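Predicted protein (Acinetobacter sp. RUH2624, PDB 4MEA) hydrolyses epoxides, being a secreted Cif-type epoxide hydrolase with an alpha/beta hydrolase fold, and is regarded as a virulence factor. Local coordinates at residues K7-P12 with D199-F204; N103-A108 with Y243-D248; Y130-L135 with A154-S159; E216-E221 with M307-A312. One frame throughout, in Å; residues are numbered along the deposited sequence.

Interaction 1: residues K7-P12 with D199-F204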
# COMPACT_ATOMS: atom_id res chain seq x y z
N LYS A 7 -0.93 1.14 -18.51
CA LYS A 7 -1.77 2.31 -18.30
C LYS A 7 -3.08 1.94 -17.61
O LYS A 7 -3.62 0.86 -17.80
CB LYS A 7 -2.03 3.04 -19.63
CG LYS A 7 -0.77 3.71 -20.19
CD LYS A 7 -1.01 4.38 -21.53
CE LYS A 7 -1.20 3.36 -22.63
NZ LYS A 7 -1.19 4.01 -23.97
N SER A 8 -3.57 2.85 -16.77
CA SER A 8 -4.88 2.66 -16.17
C SER A 8 -5.92 3.10 -17.20
O SER A 8 -5.58 3.84 -18.12
CB SER A 8 -5.01 3.48 -14.87
OG SER A 8 -4.90 4.86 -15.14
N ILE A 9 -7.15 2.63 -17.07
CA ILE A 9 -8.23 3.02 -17.97
C ILE A 9 -8.69 4.44 -17.69
O ILE A 9 -8.39 5.01 -16.64
CB ILE A 9 -9.46 2.09 -17.84
CG1 ILE A 9 -10.07 2.18 -16.44
CG2 ILE A 9 -9.06 0.65 -18.16
CD1 ILE A 9 -11.45 1.50 -16.32
N ASP A 10 -9.41 5.03 -18.64
CA ASP A 10 -10.04 6.32 -18.38
C ASP A 10 -11.55 6.26 -18.64
O ASP A 10 -12.20 7.28 -18.82
CB ASP A 10 -9.36 7.46 -19.17
CG ASP A 10 -9.45 7.27 -20.68
OD1 ASP A 10 -10.39 6.60 -21.16
OD2 ASP A 10 -8.56 7.80 -21.39
N THR A 11 -12.10 5.06 -18.63
CA THR A 11 -13.55 4.90 -18.74
C THR A 11 -14.27 5.63 -17.61
O THR A 11 -13.88 5.51 -16.45
CB THR A 11 -13.93 3.42 -18.69
OG1 THR A 11 -13.04 2.68 -19.54
CG2 THR A 11 -15.38 3.21 -19.14
N PRO A 12 -15.31 6.40 -17.95
CA PRO A 12 -16.09 7.09 -16.91
C PRO A 12 -16.79 6.07 -16.02
O PRO A 12 -17.31 5.07 -16.53
CB PRO A 12 -17.12 7.89 -17.72
CG PRO A 12 -16.49 8.08 -19.06
CD PRO A 12 -15.73 6.80 -19.31
N ASP A 199 -14.77 4.00 -8.19
CA ASP A 199 -14.46 3.56 -9.56
C ASP A 199 -13.81 2.18 -9.52
O ASP A 199 -12.60 2.07 -9.61
CB ASP A 199 -13.53 4.57 -10.25
CG ASP A 199 -13.47 4.37 -11.76
OD1 ASP A 199 -13.84 3.29 -12.24
OD2 ASP A 199 -13.02 5.31 -12.45
N PRO A 200 -14.63 1.13 -9.34
CA PRO A 200 -14.08 -0.23 -9.23
C PRO A 200 -13.39 -0.68 -10.51
O PRO A 200 -12.38 -1.37 -10.44
CB PRO A 200 -15.32 -1.10 -8.97
CG PRO A 200 -16.36 -0.14 -8.42
CD PRO A 200 -16.09 1.17 -9.12
N ASN A 201 -13.93 -0.31 -11.67
CA ASN A 201 -13.31 -0.69 -12.93
C ASN A 201 -11.87 -0.15 -13.05
O ASN A 201 -10.96 -0.86 -13.50
CB ASN A 201 -14.16 -0.25 -14.13
CG ASN A 201 -13.90 -1.08 -15.38
OD1 ASN A 201 -13.18 -2.08 -15.33
ND2 ASN A 201 -14.47 -0.66 -16.50
N LEU A 202 -11.67 1.09 -12.61
CA LEU A 202 -10.34 1.70 -12.66
C LEU A 202 -9.35 0.92 -11.80
O LEU A 202 -8.28 0.52 -12.27
CB LEU A 202 -10.40 3.17 -12.19
CG LEU A 202 -9.08 3.90 -11.93
CD1 LEU A 202 -8.27 4.01 -13.22
CD2 LEU A 202 -9.34 5.30 -11.35
N PHE A 203 -9.70 0.72 -10.53
CA PHE A 203 -8.79 0.02 -9.62
C PHE A 203 -8.51 -1.43 -10.04
O PHE A 203 -7.35 -1.83 -10.14
CB PHE A 203 -9.27 0.03 -8.16
CG PHE A 203 -8.32 -0.70 -7.22
CD1 PHE A 203 -7.22 -0.04 -6.69
CD2 PHE A 203 -8.49 -2.05 -6.93
CE1 PHE A 203 -6.33 -0.69 -5.86
CE2 PHE A 203 -7.60 -2.71 -6.09
CZ PHE A 203 -6.52 -2.03 -5.56
N PHE A 204 -9.57 -2.21 -10.24
CA PHE A 204 -9.40 -3.63 -10.55
C PHE A 204 -8.81 -3.91 -11.93
O PHE A 204 -8.05 -4.87 -12.09
CB PHE A 204 -10.71 -4.39 -10.36
CG PHE A 204 -11.05 -4.67 -8.91
CD1 PHE A 204 -10.43 -5.71 -8.23
CD2 PHE A 204 -11.98 -3.90 -8.24
CE1 PHE A 204 -10.73 -5.98 -6.89
CE2 PHE A 204 -12.29 -4.16 -6.90
CZ PHE A 204 -11.67 -5.20 -6.23
O HOH W 1 -7.34 0.82 -14.92
O HOH W 2 -11.76 5.64 -14.98
O HOH W 3 -14.48 3.30 -14.75
O HOH W 4 -13.07 -0.04 -19.39
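The side-chain amide of Asn201 presents one face to Ile9, whose CD1 sits almost directly over Asn201 CG at 3.7 Å. Ile9 CD1 is equally 3.7 Å from Asn201 ND2 and somewhat farther from its CB and OD1. A second flat group, the Asp199 carboxylate, N-caps helix 200-211: Leu202 N reaches Asp199 OD1 at 3.1 Å from well above the carboxylate plane. Both oxygens also receive water. One water donates to Thr11 O and to Asp199 OD2, a second to Thr11 O and to OD1, so the two waters link Thr11 O to the capping carboxylate, which it does not hydrogen-bond directly. A further water accepts from Ile9 N at 2.8 Å and donates to Leu202 O. Between these wet ends lies a small apolar patch. With Ile9 CG1 set between its own N and carbonyl carbon (chi1 64°), that carbon lies 3.8 Å from Leu202 CA. Leu202 CD1 is 3.6 Å from Ile9 O and also fits against Ser8 CB. Asn201 ND2 is bound to Ser16 of helix 13-25, while Ser8 OG bonds Asp190 and Lys194 of the second subunit. The N-terminal segment thus lies against the start of helix 200-211 in the helical cap of the alpha/beta hydrolase fold, where direct contact is mostly van der Waals and the polar links run through ordered water.

Interaction 2: residues N103-A108 with Y243-D248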
# COMPACT_ATOMS: atom_id res chain seq x y z
N ASN A 103 -20.31 -9.56 12.25
CA ASN A 103 -19.42 -9.01 13.28
C ASN A 103 -18.02 -8.70 12.77
O ASN A 103 -17.13 -8.35 13.54
CB ASN A 103 -19.37 -9.90 14.53
CG ASN A 103 -18.55 -11.16 14.32
OD1 ASN A 103 -18.18 -11.50 13.20
ND2 ASN A 103 -18.26 -11.86 15.41
N ASP A 104 -17.84 -8.83 11.46
CA ASP A 104 -16.59 -8.45 10.80
C ASP A 104 -15.41 -9.35 11.17
O ASP A 104 -14.26 -9.00 10.92
CB ASP A 104 -16.25 -6.98 11.09
CG ASP A 104 -15.40 -6.35 10.00
OD1 ASP A 104 -15.64 -6.66 8.81
OD2 ASP A 104 -14.51 -5.53 10.33
N ASP A 105 -15.70 -10.50 11.77
CA ASP A 105 -14.64 -11.47 12.07
C ASP A 105 -14.35 -12.36 10.85
O ASP A 105 -14.93 -13.44 10.70
CB ASP A 105 -14.96 -12.31 13.31
CG ASP A 105 -13.88 -13.33 13.60
OD1 ASP A 105 -12.77 -13.19 13.05
OD2 ASP A 105 -14.13 -14.28 14.36
N TYR A 106 -13.48 -11.86 9.98
CA TYR A 106 -13.05 -12.60 8.79
C TYR A 106 -11.70 -13.25 9.04
O TYR A 106 -10.90 -13.41 8.11
CB TYR A 106 -12.98 -11.67 7.57
CG TYR A 106 -14.33 -11.23 7.05
CD1 TYR A 106 -15.05 -12.04 6.20
CD2 TYR A 106 -14.90 -10.02 7.43
CE1 TYR A 106 -16.30 -11.67 5.72
CE2 TYR A 106 -16.14 -9.62 6.95
CZ TYR A 106 -16.84 -10.46 6.09
OH TYR A 106 -18.08 -10.12 5.59
N SER A 107 -11.45 -13.64 10.29
CA SER A 107 -10.24 -14.40 10.59
C SER A 107 -10.35 -15.83 10.08
O SER A 107 -11.45 -16.38 9.94
CB SER A 107 -9.94 -14.40 12.10
OG SER A 107 -10.88 -15.17 12.83
N ALA A 108 -9.20 -16.44 9.81
CA ALA A 108 -9.11 -17.83 9.36
C ALA A 108 -9.99 -18.79 10.17
O ALA A 108 -10.72 -19.60 9.60
CB ALA A 108 -7.66 -18.29 9.40
N TYR A 243 -8.61 -8.65 5.17
CA TYR A 243 -7.34 -7.97 5.35
C TYR A 243 -7.21 -7.35 6.74
O TYR A 243 -6.15 -7.44 7.37
CB TYR A 243 -7.08 -6.97 4.21
CG TYR A 243 -6.87 -7.69 2.90
CD1 TYR A 243 -5.60 -8.11 2.51
CD2 TYR A 243 -7.95 -8.00 2.07
CE1 TYR A 243 -5.41 -8.81 1.32
CE2 TYR A 243 -7.76 -8.70 0.87
CZ TYR A 243 -6.49 -9.10 0.50
OH TYR A 243 -6.30 -9.79 -0.68
N ARG A 244 -8.29 -6.74 7.24
CA ARG A 244 -8.32 -6.24 8.62
C ARG A 244 -8.09 -7.38 9.60
O ARG A 244 -7.48 -7.20 10.67
CB ARG A 244 -9.67 -5.58 8.95
CG ARG A 244 -9.98 -4.35 8.15
CD ARG A 244 -11.27 -3.66 8.64
NE ARG A 244 -12.50 -4.38 8.30
CZ ARG A 244 -13.13 -4.31 7.13
NH1 ARG A 244 -12.63 -3.58 6.14
NH2 ARG A 244 -14.26 -4.99 6.94
N SER A 245 -8.58 -8.56 9.24
CA SER A 245 -8.51 -9.71 10.13
C SER A 245 -7.22 -10.52 10.01
O SER A 245 -7.08 -11.55 10.67
CB SER A 245 -9.70 -10.64 9.87
OG SER A 245 -10.90 -10.10 10.38
N HIS A 246 -6.29 -10.08 9.17
CA HIS A 246 -5.07 -10.87 8.94
C HIS A 246 -4.20 -11.05 10.19
O HIS A 246 -3.58 -12.11 10.37
CB HIS A 246 -4.25 -10.31 7.77
CG HIS A 246 -4.55 -10.96 6.44
ND1 HIS A 246 -4.44 -10.28 5.24
CD2 HIS A 246 -4.92 -12.22 6.13
CE1 HIS A 246 -4.75 -11.10 4.25
NE2 HIS A 246 -5.04 -12.28 4.76
N ALA A 247 -4.13 -10.05 11.06
CA ALA A 247 -3.30 -10.18 12.25
C ALA A 247 -3.87 -11.32 13.10
O ALA A 247 -3.11 -12.10 13.68
CB ALA A 247 -3.23 -8.88 13.04
N ASP A 248 -5.20 -11.43 13.14
CA ASP A 248 -5.86 -12.53 13.84
C ASP A 248 -5.57 -13.88 13.20
O ASP A 248 -5.26 -14.85 13.90
CB ASP A 248 -7.37 -12.32 13.86
CG ASP A 248 -7.81 -11.31 14.89
OD1 ASP A 248 -6.99 -10.96 15.76
OD2 ASP A 248 -8.99 -10.88 14.84
O HOH W 5 -12.30 -7.50 9.88
O HOH W 6 -11.02 -10.90 13.07
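Ser245 OG is the hub of this contact, gripped by a backbone amide and two waters. Tyr106 N donates to it weakly at 3.1 Å. One water, which also bonds Asp104 O, donates to Ser245 OG, and Ser245 OG donates to the other water at 2.8 Å. That second water donates in turn to Asp105 OD1 and Asp248 OD2, bridging two carboxylates whose like charges would otherwise probably repel. OG can reach Tyr106 N because it stands anti to its carbonyl carbon (chi1 -73°). Ser245 occupies the break between helices 233-244 and 246-258 of the cap, and the facing chain is a run of turns that leads into core helix 108-123. Two of these are Asx turns, at Asn103 and Asp105. In the latter, Asp105 OD1 accepts from Ser107 N at 3.1 Å and, on its syn lone pair, from Ser107 OG at 2.7 Å. Arg244 holds Asp104 side-on in a salt bridge, the two flat groups nearly coplanar: NH2 donates to OD1 at 2.9 Å (168°), NE to OD2 at 3.1 Å, each on a syn lone pair. Arg244 NH2 is also bound to Lys237 O. Beyond Ser245, Ser107 CB rests 3.7 Å from Asp248 CB.

Interaction 3: residues Y130-L135 with A154-S159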
# COMPACT_ATOMS: atom_id res chain seq x y z
N TYR A 130 -9.24 -30.69 -1.36
CA TYR A 130 -9.47 -29.28 -1.07
C TYR A 130 -8.47 -28.42 -1.84
O TYR A 130 -7.25 -28.62 -1.75
CB TYR A 130 -9.34 -29.04 0.44
CG TYR A 130 -9.91 -27.73 0.95
CD1 TYR A 130 -11.22 -27.66 1.42
CD2 TYR A 130 -9.12 -26.57 1.00
CE1 TYR A 130 -11.74 -26.47 1.92
CE2 TYR A 130 -9.65 -25.37 1.49
CZ TYR A 130 -10.96 -25.33 1.95
OH TYR A 130 -11.50 -24.15 2.45
N VAL A 131 -8.98 -27.47 -2.62
CA VAL A 131 -8.17 -26.66 -3.52
C VAL A 131 -8.50 -25.20 -3.25
O VAL A 131 -9.67 -24.80 -3.31
CB VAL A 131 -8.42 -27.03 -5.01
CG1 VAL A 131 -7.62 -26.14 -5.95
CG2 VAL A 131 -8.09 -28.51 -5.26
N SER A 132 -7.48 -24.41 -2.94
CA SER A 132 -7.68 -23.03 -2.50
C SER A 132 -6.78 -22.05 -3.26
O SER A 132 -5.69 -22.42 -3.68
CB SER A 132 -7.40 -22.95 -0.99
OG SER A 132 -7.37 -21.62 -0.53
N HIS A 133 -7.24 -20.81 -3.45
CA HIS A 133 -6.47 -19.78 -4.16
C HIS A 133 -6.60 -18.41 -3.49
O HIS A 133 -7.68 -18.05 -3.03
CB HIS A 133 -6.93 -19.69 -5.63
CG HIS A 133 -6.17 -18.68 -6.44
ND1 HIS A 133 -6.75 -17.52 -6.93
CD2 HIS A 133 -4.89 -18.67 -6.89
CE1 HIS A 133 -5.86 -16.84 -7.62
NE2 HIS A 133 -4.72 -17.51 -7.62
N ASP A 134 -5.50 -17.65 -3.46
CA ASP A 134 -5.54 -16.28 -2.95
C ASP A 134 -6.14 -16.26 -1.53
O ASP A 134 -5.71 -17.04 -0.68
CB ASP A 134 -6.33 -15.38 -3.91
CG ASP A 134 -6.09 -13.90 -3.67
OD1 ASP A 134 -5.26 -13.31 -4.39
OD2 ASP A 134 -6.74 -13.31 -2.78
N LEU A 135 -7.12 -15.39 -1.28
CA LEU A 135 -7.72 -15.28 0.05
C LEU A 135 -8.31 -16.61 0.55
O LEU A 135 -8.52 -16.78 1.75
CB LEU A 135 -8.81 -14.20 0.09
CG LEU A 135 -8.41 -12.74 0.32
CD1 LEU A 135 -9.68 -11.88 0.44
CD2 LEU A 135 -7.52 -12.58 1.55
N ALA A 154 -4.60 -31.56 0.04
CA ALA A 154 -4.89 -30.13 -0.01
C ALA A 154 -3.92 -29.38 -0.92
O ALA A 154 -2.72 -29.66 -0.91
CB ALA A 154 -4.85 -29.53 1.38
N VAL A 155 -4.45 -28.44 -1.69
CA VAL A 155 -3.65 -27.60 -2.57
C VAL A 155 -3.91 -26.14 -2.23
O VAL A 155 -5.06 -25.73 -2.15
CB VAL A 155 -4.04 -27.82 -4.05
CG1 VAL A 155 -3.14 -26.97 -4.96
CG2 VAL A 155 -3.98 -29.29 -4.42
N PHE A 156 -2.84 -25.38 -2.03
CA PHE A 156 -2.92 -23.93 -1.87
C PHE A 156 -2.26 -23.27 -3.08
O PHE A 156 -1.21 -23.73 -3.54
CB PHE A 156 -2.22 -23.49 -0.57
CG PHE A 156 -2.83 -24.08 0.68
CD1 PHE A 156 -3.85 -23.42 1.35
CD2 PHE A 156 -2.39 -25.30 1.17
CE1 PHE A 156 -4.41 -23.96 2.50
CE2 PHE A 156 -2.95 -25.86 2.31
CZ PHE A 156 -3.96 -25.18 2.98
N MET A 157 -2.88 -22.22 -3.60
CA MET A 157 -2.43 -21.66 -4.88
C MET A 157 -1.96 -20.20 -4.80
O MET A 157 -2.67 -19.31 -4.34
CB MET A 157 -3.50 -21.85 -5.96
CG MET A 157 -3.73 -23.32 -6.33
SD MET A 157 -5.09 -23.64 -7.46
CE MET A 157 -4.54 -22.79 -8.95
N ASP A 158 -0.72 -20.00 -5.27
CA ASP A 158 -0.05 -18.70 -5.39
C ASP A 158 0.14 -17.88 -4.12
O ASP A 158 1.28 -17.62 -3.73
CB ASP A 158 -0.65 -17.83 -6.52
CG ASP A 158 0.41 -16.96 -7.21
OD1 ASP A 158 1.51 -17.48 -7.47
OD2 ASP A 158 0.16 -15.76 -7.45
N SER A 159 -0.95 -17.47 -3.46
CA SER A 159 -0.85 -16.56 -2.31
C SER A 159 -0.29 -17.22 -1.05
O SER A 159 -0.46 -18.42 -0.84
CB SER A 159 -2.20 -15.93 -1.98
OG SER A 159 -2.66 -15.12 -3.05
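Tyr130 and Val131 pair with Ala154 and Val155 at the heart of a beta-alpha-beta crossover, in which parallel strands 128-133 and 151-157 of the central alpha/beta hydrolase sheet lie side by side, joined by helix 136-146. Val155 N donates to Tyr130 O, Ser132 N to Val155 O, and Met157 N, weakly, to Ser132 O. On the face shared by Val131, His133, Val155 and Met157, Met157 reaches across most extensively. Its CG is anti to the carbonyl carbon, and its CB lies only 3.2 Å from Ser132 O. Met157 SD is 3.9 Å from Val131 CG1; beyond it the chain bends at chi3 (64°), which sets CE. His133 extends with CG anti to its N (chi1 -179°); the ring edge meets Met157 CB, with His133 CD2 at 3.6 Å. Met157 O lies 3.4 Å from the same CD2, obliquely to the ring, while His133 NE2 is bound to His305 O. Just past its strand, Asp134 takes a positive phi of 55°, as is usual for the nucleophile at the elbow of this fold. Asp134 OD1 is bound to His305 NE2, and Asp158 OD2, from the end of the neighbouring strand, to His305 ND1, a geometry consistent with an Asp-His-Asp catalytic triad. Asp134 OD2 also accepts from Leu135 N at 2.6 Å. Ser159 N turns back to its own Met157 O, and Ser159 OG comes to 3.1 Å from Asp134 CA.

Interaction 4: residues E216-E221 with M307-A312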
# COMPACT_ATOMS: atom_id res chain seq x y z
N GLU A 216 -3.07 -9.97 -22.07
CA GLU A 216 -3.94 -9.82 -23.24
C GLU A 216 -5.31 -10.48 -23.06
O GLU A 216 -6.29 -10.13 -23.73
CB GLU A 216 -3.24 -10.37 -24.50
CG GLU A 216 -2.99 -11.88 -24.51
CD GLU A 216 -1.75 -12.31 -23.71
OE1 GLU A 216 -0.90 -11.46 -23.37
OE2 GLU A 216 -1.62 -13.53 -23.43
N ILE A 217 -5.37 -11.44 -22.15
CA ILE A 217 -6.58 -12.19 -21.89
C ILE A 217 -7.65 -11.29 -21.26
O ILE A 217 -8.85 -11.54 -21.39
CB ILE A 217 -6.26 -13.38 -20.96
CG1 ILE A 217 -5.62 -14.52 -21.76
CG2 ILE A 217 -7.50 -13.88 -20.23
CD1 ILE A 217 -4.84 -15.51 -20.88
N PHE A 218 -7.21 -10.25 -20.57
CA PHE A 218 -8.14 -9.46 -19.77
C PHE A 218 -8.74 -8.32 -20.57
O PHE A 218 -8.38 -7.16 -20.39
CB PHE A 218 -7.50 -9.03 -18.45
CG PHE A 218 -7.13 -10.20 -17.58
CD1 PHE A 218 -8.07 -10.76 -16.71
CD2 PHE A 218 -5.88 -10.79 -17.68
CE1 PHE A 218 -7.75 -11.86 -15.94
CE2 PHE A 218 -5.56 -11.90 -16.91
CZ PHE A 218 -6.49 -12.44 -16.04
N THR A 219 -9.66 -8.69 -21.46
CA THR A 219 -10.41 -7.75 -22.27
C THR A 219 -11.32 -6.92 -21.38
O THR A 219 -11.56 -7.27 -20.23
CB THR A 219 -11.28 -8.48 -23.30
OG1 THR A 219 -12.28 -9.25 -22.61
CG2 THR A 219 -10.43 -9.41 -24.13
N PRO A 220 -11.84 -5.81 -21.93
CA PRO A 220 -12.73 -4.98 -21.12
C PRO A 220 -13.97 -5.75 -20.64
O PRO A 220 -14.45 -5.51 -19.53
CB PRO A 220 -13.11 -3.84 -22.08
CG PRO A 220 -11.93 -3.74 -23.00
CD PRO A 220 -11.45 -5.15 -23.19
N GLU A 221 -14.48 -6.67 -21.47
CA GLU A 221 -15.69 -7.42 -21.10
C GLU A 221 -15.41 -8.48 -20.05
O GLU A 221 -16.21 -8.68 -19.14
CB GLU A 221 -16.34 -8.08 -22.33
CG GLU A 221 -17.26 -9.26 -21.99
CD GLU A 221 -18.49 -8.87 -21.19
OE1 GLU A 221 -18.83 -7.67 -21.15
OE2 GLU A 221 -19.13 -9.77 -20.59
N MET A 307 -4.43 -17.94 -12.09
CA MET A 307 -3.78 -19.11 -12.69
C MET A 307 -4.67 -19.92 -13.63
O MET A 307 -4.18 -20.44 -14.63
CB MET A 307 -3.19 -20.00 -11.61
CG MET A 307 -2.13 -19.30 -10.75
SD MET A 307 -1.52 -20.39 -9.45
CE MET A 307 -0.73 -21.68 -10.41
N VAL A 308 -5.95 -20.02 -13.31
CA VAL A 308 -6.89 -20.74 -14.18
C VAL A 308 -7.25 -19.92 -15.44
O VAL A 308 -7.34 -20.48 -16.54
CB VAL A 308 -8.15 -21.18 -13.40
CG1 VAL A 308 -9.14 -21.87 -14.33
CG2 VAL A 308 -7.74 -22.11 -12.25
N GLU A 309 -7.45 -18.62 -15.29
CA GLU A 309 -7.64 -17.76 -16.47
C GLU A 309 -6.46 -17.87 -17.44
O GLU A 309 -6.64 -18.03 -18.64
CB GLU A 309 -7.83 -16.28 -16.07
CG GLU A 309 -9.13 -15.95 -15.32
CD GLU A 309 -10.34 -15.82 -16.24
OE1 GLU A 309 -11.39 -15.32 -15.76
OE2 GLU A 309 -10.25 -16.20 -17.43
N GLU A 310 -5.24 -17.81 -16.91
CA GLU A 310 -4.03 -17.72 -17.74
C GLU A 310 -3.44 -19.07 -18.18
O GLU A 310 -2.70 -19.14 -19.16
CB GLU A 310 -2.96 -16.93 -17.01
CG GLU A 310 -3.43 -15.61 -16.43
CD GLU A 310 -2.31 -14.89 -15.72
OE1 GLU A 310 -1.21 -14.78 -16.31
OE2 GLU A 310 -2.51 -14.44 -14.56
N ASN A 311 -3.75 -20.13 -17.46
CA ASN A 311 -3.08 -21.40 -17.71
C ASN A 311 -3.89 -22.55 -17.12
O ASN A 311 -3.42 -23.28 -16.25
CB ASN A 311 -1.65 -21.36 -17.13
CG ASN A 311 -0.77 -22.50 -17.64
OD1 ASN A 311 -1.21 -23.35 -18.41
ND2 ASN A 311 0.50 -22.51 -17.21
N ALA A 312 -5.13 -22.67 -17.58
CA ALA A 312 -6.02 -23.73 -17.16
C ALA A 312 -5.37 -25.10 -17.35
O ALA A 312 -5.50 -25.98 -16.51
CB ALA A 312 -7.34 -23.65 -17.93
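The start of helix 307-323, the helix that follows the His305 loop, meets the chain leading into cap helix 220-227, and Ile217 and Phe218 make the contact. Ile217 extends its CD1 to the helix backbone, reaching Glu309 O at 3.8 Å and Glu310 CA at 3.9 Å. Phe218 comes in beside it: CZ lies 4.1 Å from Glu309 CB, and CE2 stands 4.3 Å from Glu310 CG, which sits at the ring edge near its plane. Phe218 CG stands anti to the carbonyl carbon (chi1 -63°), on the side of the backbone N. One face of the ring rests under Ile217 CG2, 4.3 Å above the ring centre, so the two hydrophobic residues reach the helix as a pair. Phe218 is the centre of an inverse gamma turn, and its ring also meets that of Trp306. Ile217 thus meets helix backbone, while Phe218 meets side-chain carbons of the glutamates. The carboxylate of Glu310 is held elsewhere: OE1 accepts from Gly213 N, Lys214 N and Gly304 N, and OE2 from Trp306 N, which ties the cap chain to the histidine loop by a polar route. Here cap meets core beside the His305 loop; a helical cap set over the core is characteristic of epoxide hydrolases of the alpha/beta hydrolase fold.

How the interactions relate
From the N terminus, interaction 1 opens first, at residues 7-12, and its loop closes at 199-204 in the cap. Before that loop ends, interaction 2 opens at 103-108 and closes at 243-248, so the two cross, joining the loop before helix 108-123 to the later cap helices. Interaction 3, a pair of neighbouring sheet strands joined through a helix, is nested inside both. Interaction 4 starts at 216-221, after interactions 1 and 3 have closed, but crosses interaction 2 and reaches the C-terminal helix. Interaction 3 touches two others: Leu135 packs on Tyr243 and His246, Met157 on Met307. Interactions 2 and 4 lie on opposite sides of the chain's centre, about 29 Å apart between centres.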